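Local atomic coordinates of EmrA (Aquifex aeolicus, PDB entry 4TKO), a protein that probably acts as the periplasmic adaptor of a multidrug efflux pump, a membrane fusion protein partnering a major facilitator superfamily transporter. Residues L70-I81 with L192-I203. Sequence-based numbering, arbitrary orientation.
Sequences LLEKKKALEIKI and LKKELSSLEEEI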
loop_
_atom_site.group_PDB
_atom_site.type_symbol
_atom_site.label_atom_id
_atom_site.label_comp_id
_atom_site.label_asym_id
_atom_site.label_seq_id
_atom_site.Cartn_x
_atom_site.Cartn_y
_atom_site.Cartn_z
ATOM N N LEU A 70 11.904 -3.853 -11.771
ATOM C CA LEU A 70 11.942 -2.496 -11.245
ATOM C C LEU A 70 12.641 -2.493 -9.890
ATOM O O LEU A 70 12.798 -1.450 -9.263
ATOM C CB LEU A 70 10.527 -1.915 -11.129
ATOM C CG LEU A 70 10.167 -0.843 -12.168
ATOM C CD1 LEU A 70 10.361 -1.360 -13.588
ATOM C CD2 LEU A 70 8.748 -0.322 -11.963
ATOM N N LEU A 71 13.047 -3.671 -9.436
ATOM C CA LEU A 71 13.906 -3.771 -8.266
ATOM C C LEU A 71 15.340 -3.989 -8.746
ATOM O O LEU A 71 16.298 -3.882 -7.977
ATOM C CB LEU A 71 13.445 -4.897 -7.335
ATOM C CG LEU A 71 12.220 -4.581 -6.471
ATOM C CD1 LEU A 71 12.039 -5.623 -5.376
ATOM C CD2 LEU A 71 12.325 -3.193 -5.863
ATOM N N GLU A 72 15.463 -4.292 -10.036
ATOM C CA GLU A 72 16.754 -4.430 -10.691
ATOM C C GLU A 72 17.119 -3.118 -11.366
ATOM O O GLU A 72 18.015 -3.054 -12.208
ATOM C CB GLU A 72 16.735 -5.577 -11.704
ATOM C CG GLU A 72 16.886 -6.943 -11.056
ATOM C CD GLU A 72 17.974 -6.957 -9.989
ATOM O OE1 GLU A 72 19.163 -7.096 -10.348
ATOM O OE2 GLU A 72 17.639 -6.821 -8.790
ATOM N N LYS A 73 16.392 -2.075 -10.998
ATOM C CA LYS A 73 16.732 -0.727 -11.407
ATOM C C LYS A 73 16.897 0.103 -10.155
ATOM O O LYS A 73 17.802 0.934 -10.060
ATOM C CB LYS A 73 15.663 -0.122 -12.316
ATOM C CG LYS A 73 15.678 -0.655 -13.731
ATOM C CD LYS A 73 15.132 0.381 -14.704
ATOM C CE LYS A 73 13.863 1.031 -14.168
ATOM N NZ LYS A 73 13.202 1.924 -15.172
ATOM N N LYS A 74 16.013 -0.136 -9.193
ATOM C CA LYS A 74 16.074 0.566 -7.925
ATOM C C LYS A 74 17.451 0.379 -7.293
ATOM O O LYS A 74 18.103 1.355 -6.924
ATOM C CB LYS A 74 14.974 0.086 -6.977
ATOM C CG LYS A 74 15.124 0.623 -5.570
ATOM C CD LYS A 74 14.086 0.064 -4.640
ATOM C CE LYS A 74 14.408 0.388 -3.196
ATOM N NZ LYS A 74 13.208 0.301 -2.318
ATOM N N LYS A 75 17.910 -0.865 -7.193
ATOM C CA LYS A 75 19.220 -1.125 -6.602
ATOM C C LYS A 75 20.356 -0.848 -7.591
ATOM O O LYS A 75 21.502 -0.638 -7.186
ATOM C CB LYS A 75 19.299 -2.564 -6.083
ATOM C CG LYS A 75 18.253 -2.876 -5.023
ATOM C CD LYS A 75 18.123 -1.728 -4.025
ATOM C CE LYS A 75 16.930 -1.921 -3.094
ATOM N NZ LYS A 75 17.110 -3.078 -2.169
ATOM N N ALA A 76 20.032 -0.841 -8.882
ATOM C CA ALA A 76 21.016 -0.535 -9.918
ATOM C C ALA A 76 21.547 0.881 -9.745
ATOM O O ALA A 76 22.755 1.118 -9.833
ATOM C CB ALA A 76 20.418 -0.705 -11.304
ATOM N N LEU A 77 20.641 1.821 -9.496
ATOM C CA LEU A 77 21.049 3.199 -9.266
ATOM C C LEU A 77 20.782 3.641 -7.827
ATOM O O LEU A 77 20.504 4.809 -7.566
ATOM C CB LEU A 77 20.367 4.141 -10.263
ATOM C CG LEU A 77 18.851 4.158 -10.451
ATOM C CD1 LEU A 77 18.139 4.765 -9.251
ATOM C CD2 LEU A 77 18.525 4.932 -11.718
ATOM N N GLU A 78 20.865 2.696 -6.898
ATOM C CA GLU A 78 21.052 3.032 -5.492
ATOM C C GLU A 78 22.522 2.822 -5.198
ATOM O O GLU A 78 23.068 3.318 -4.211
ATOM C CB GLU A 78 20.189 2.174 -4.578
ATOM C CG GLU A 78 18.788 2.701 -4.386
ATOM C CD GLU A 78 18.055 1.984 -3.272
ATOM O OE1 GLU A 78 18.634 1.035 -2.689
ATOM O OE2 GLU A 78 16.905 2.375 -2.978
ATOM N N ILE A 79 23.144 2.053 -6.081
ATOM C CA ILE A 79 24.580 1.894 -6.086
ATOM C C ILE A 79 25.180 3.106 -6.786
ATOM O O ILE A 79 26.066 3.767 -6.248
ATOM C CB ILE A 79 25.000 0.592 -6.794
ATOM C CG1 ILE A 79 24.332 -0.610 -6.120
ATOM C CG2 ILE A 79 26.512 0.445 -6.787
ATOM C CD1 ILE A 79 24.689 -1.936 -6.738
ATOM N N LYS A 80 24.665 3.407 -7.975
ATOM C CA LYS A 80 25.127 4.554 -8.751
ATOM C C LYS A 80 25.044 5.883 -7.985
ATOM O O LYS A 80 25.918 6.735 -8.140
ATOM C CB LYS A 80 24.342 4.666 -10.063
ATOM C CG LYS A 80 24.294 6.083 -10.638
ATOM C CD LYS A 80 23.827 6.107 -12.090
ATOM C CE LYS A 80 24.811 5.375 -13.003
ATOM N NZ LYS A 80 24.464 5.489 -14.453
ATOM N N ILE A 81 24.014 6.068 -7.160
ATOM C CA ILE A 81 23.885 7.335 -6.437
ATOM C C ILE A 81 24.613 7.324 -5.097
ATOM O O ILE A 81 24.753 8.368 -4.464
ATOM C CB ILE A 81 22.404 7.730 -6.183
ATOM C CG1 ILE A 81 21.777 6.858 -5.086
ATOM C CG2 ILE A 81 21.601 7.733 -7.487
ATOM C CD1 ILE A 81 21.914 7.427 -3.674
ATOM N N LEU A 192 19.441 13.133 -10.290
ATOM C CA LEU A 192 19.368 11.679 -10.422
ATOM C C LEU A 192 18.464 11.075 -9.351
ATOM O O LEU A 192 17.930 9.985 -9.527
ATOM C CB LEU A 192 20.761 11.047 -10.331
ATOM C CG LEU A 192 21.290 10.398 -11.612
ATOM C CD1 LEU A 192 22.449 9.455 -11.302
ATOM C CD2 LEU A 192 20.175 9.672 -12.355
ATOM N N LYS A 193 18.301 11.788 -8.242
ATOM C CA LYS A 193 17.513 11.296 -7.115
ATOM C C LYS A 193 16.013 11.551 -7.255
ATOM O O LYS A 193 15.207 10.908 -6.583
ATOM C CB LYS A 193 17.999 11.935 -5.820
ATOM C CG LYS A 193 18.930 11.083 -4.994
ATOM C CD LYS A 193 19.140 11.754 -3.648
ATOM C CE LYS A 193 20.050 10.960 -2.738
ATOM N NZ LYS A 193 20.121 11.618 -1.409
ATOM N N LYS A 194 15.641 12.505 -8.106
ATOM C CA LYS A 194 14.230 12.772 -8.373
ATOM C C LYS A 194 13.681 11.652 -9.251
ATOM O O LYS A 194 12.502 11.641 -9.610
ATOM C CB LYS A 194 14.032 14.146 -9.041
ATOM C CG LYS A 194 14.482 14.236 -10.504
ATOM C CD LYS A 194 14.509 15.685 -11.009
ATOM C CE LYS A 194 15.830 15.998 -11.723
ATOM N NZ LYS A 194 15.962 17.407 -12.197
ATOM N N GLU A 195 14.560 10.711 -9.587
ATOM C CA GLU A 195 14.214 9.549 -10.392
ATOM C C GLU A 195 14.058 8.303 -9.525
ATOM O O GLU A 195 13.301 7.396 -9.871
ATOM C CB GLU A 195 15.277 9.301 -11.464
ATOM C CG GLU A 195 15.005 8.087 -12.345
ATOM C CD GLU A 195 16.152 7.774 -13.292
ATOM O OE1 GLU A 195 17.310 7.707 -12.825
ATOM O OE2 GLU A 195 15.893 7.601 -14.503
ATOM N N LEU A 196 14.772 8.256 -8.405
ATOM C CA LEU A 196 14.671 7.122 -7.495
ATOM C C LEU A 196 13.303 7.074 -6.815
ATOM O O LEU A 196 12.757 5.997 -6.585
ATOM C CB LEU A 196 15.770 7.170 -6.432
ATOM C CG LEU A 196 15.902 5.893 -5.595
ATOM C CD1 LEU A 196 16.888 4.921 -6.240
ATOM C CD2 LEU A 196 16.288 6.191 -4.150
ATOM N N SER A 197 12.754 8.240 -6.489
ATOM C CA SER A 197 11.464 8.297 -5.809
ATOM C C SER A 197 10.307 8.155 -6.797
ATOM O O SER A 197 9.172 7.911 -6.396
ATOM C CB SER A 197 11.327 9.598 -5.016
ATOM O OG SER A 197 11.398 10.723 -5.874
ATOM N N SER A 198 10.601 8.315 -8.083
ATOM C CA SER A 198 9.612 8.080 -9.131
ATOM C C SER A 198 9.656 6.629 -9.593
ATOM O O SER A 198 8.890 6.216 -10.461
ATOM C CB SER A 198 9.841 9.017 -10.318
ATOM O OG SER A 198 9.493 10.343 -9.975
ATOM N N LEU A 199 10.565 5.860 -9.005
ATOM C CA LEU A 199 10.710 4.455 -9.345
ATOM C C LEU A 199 10.048 3.604 -8.278
ATOM O O LEU A 199 9.374 2.622 -8.577
ATOM C CB LEU A 199 12.181 4.081 -9.482
ATOM C CG LEU A 199 12.466 2.825 -10.298
ATOM C CD1 LEU A 199 12.196 3.094 -11.774
ATOM C CD2 LEU A 199 13.899 2.343 -10.067
ATOM N N GLU A 200 10.250 3.989 -7.025
ATOM C CA GLU A 200 9.578 3.335 -5.917
ATOM C C GLU A 200 8.177 3.917 -5.760
ATOM O O GLU A 200 7.492 3.653 -4.775
ATOM C CB GLU A 200 10.387 3.491 -4.630
ATOM C CG GLU A 200 10.839 4.921 -4.374
ATOM C CD GLU A 200 11.992 5.015 -3.388
ATOM O OE1 GLU A 200 12.177 4.075 -2.582
ATOM O OE2 GLU A 200 12.718 6.034 -3.430
ATOM N N GLU A 201 7.775 4.734 -6.731
ATOM C CA GLU A 201 6.385 5.168 -6.853
ATOM C C GLU A 201 5.696 4.316 -7.908
ATOM O O GLU A 201 4.481 4.141 -7.883
ATOM C CB GLU A 201 6.279 6.653 -7.216
ATOM C CG GLU A 201 5.797 7.549 -6.068
ATOM C CD GLU A 201 4.347 7.285 -5.658
ATOM O OE1 GLU A 201 3.562 6.798 -6.503
ATOM O OE2 GLU A 201 3.993 7.566 -4.488
ATOM N N GLU A 202 6.486 3.792 -8.838
ATOM C CA GLU A 202 5.988 2.825 -9.804
ATOM C C GLU A 202 5.920 1.447 -9.152
ATOM O O GLU A 202 5.169 0.576 -9.591
ATOM C CB GLU A 202 6.868 2.796 -11.057
ATOM C CG GLU A 202 6.807 4.085 -11.873
ATOM C CD GLU A 202 7.311 3.924 -13.301
ATOM O OE1 GLU A 202 7.492 2.770 -13.753
ATOM O OE2 GLU A 202 7.524 4.960 -13.971
ATOM N N ILE A 203 6.700 1.271 -8.089
ATOM C CA ILE A 203 6.676 0.046 -7.298
ATOM C C ILE A 203 5.520 0.066 -6.309
ATOM O O ILE A 203 4.899 -0.956 -6.038
ATOM C CB ILE A 203 7.989 -0.157 -6.524
ATOM C CG1 ILE A 203 9.068 -0.697 -7.456
ATOM C CG2 ILE A 203 7.779 -1.107 -5.361
ATOM C CD1 ILE A 203 10.356 -1.026 -6.751
#
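Carboxylates are the flat groups where L77, L196 and K74 meet E195, E78 and E200. On one side of the E195 carboxylate plane, out past the OE1 corner, sits the CD2 methyl of L77. The E78 carboxylate instead meets both methyls of L196 near its own plane, at the OE2 end, and L196 CD1 lies closer still to E78 CG, at 3.5 Å. L77 and L196 themselves slide past each other in opposite directions. K74 NZ approaches E200 from well off the carboxylate plane, in a long salt bridge of 3.9 Å to E200 OE1. With CG anti to the backbone N (chi1 171°) and its chain extended, K74 reaches along the flank of the interface. This is the only ion pair joining the two segments, which share no hydrogen bond.

Leucine and isoleucine side chains, with the aliphatic parts of K73 and K80, make up the rest. L199 crosses K73 nearly at a right angle: one methyl meets the lysine chain, L199 CD1 to K73 CE 3.6 Å, while the other packs on the backbone of K74. At one end I203 CG1 lies 4.1 Å from L70 CB. At the other, L192 CD1 is 3.7 Å from K80 CD and touches I81 more loosely. L192, L196, L199 and I203 face L70, K74, L77 and I81, both rows spaced four, three, four, consistent with the heptad pattern of an antiparallel coiled coil.

Backbone hydrogen bonds within both segments are mostly weak, and from S197 to L199, between helices 159-193 and 202-218, the chain is not regular helix. The 70-81 segment follows helix 54-68. The contact thus pairs the outgoing and returning arms of the long helical hairpin, whose bases adjoin strands 47-51 and 221-223, antiparallel neighbours in one sheet.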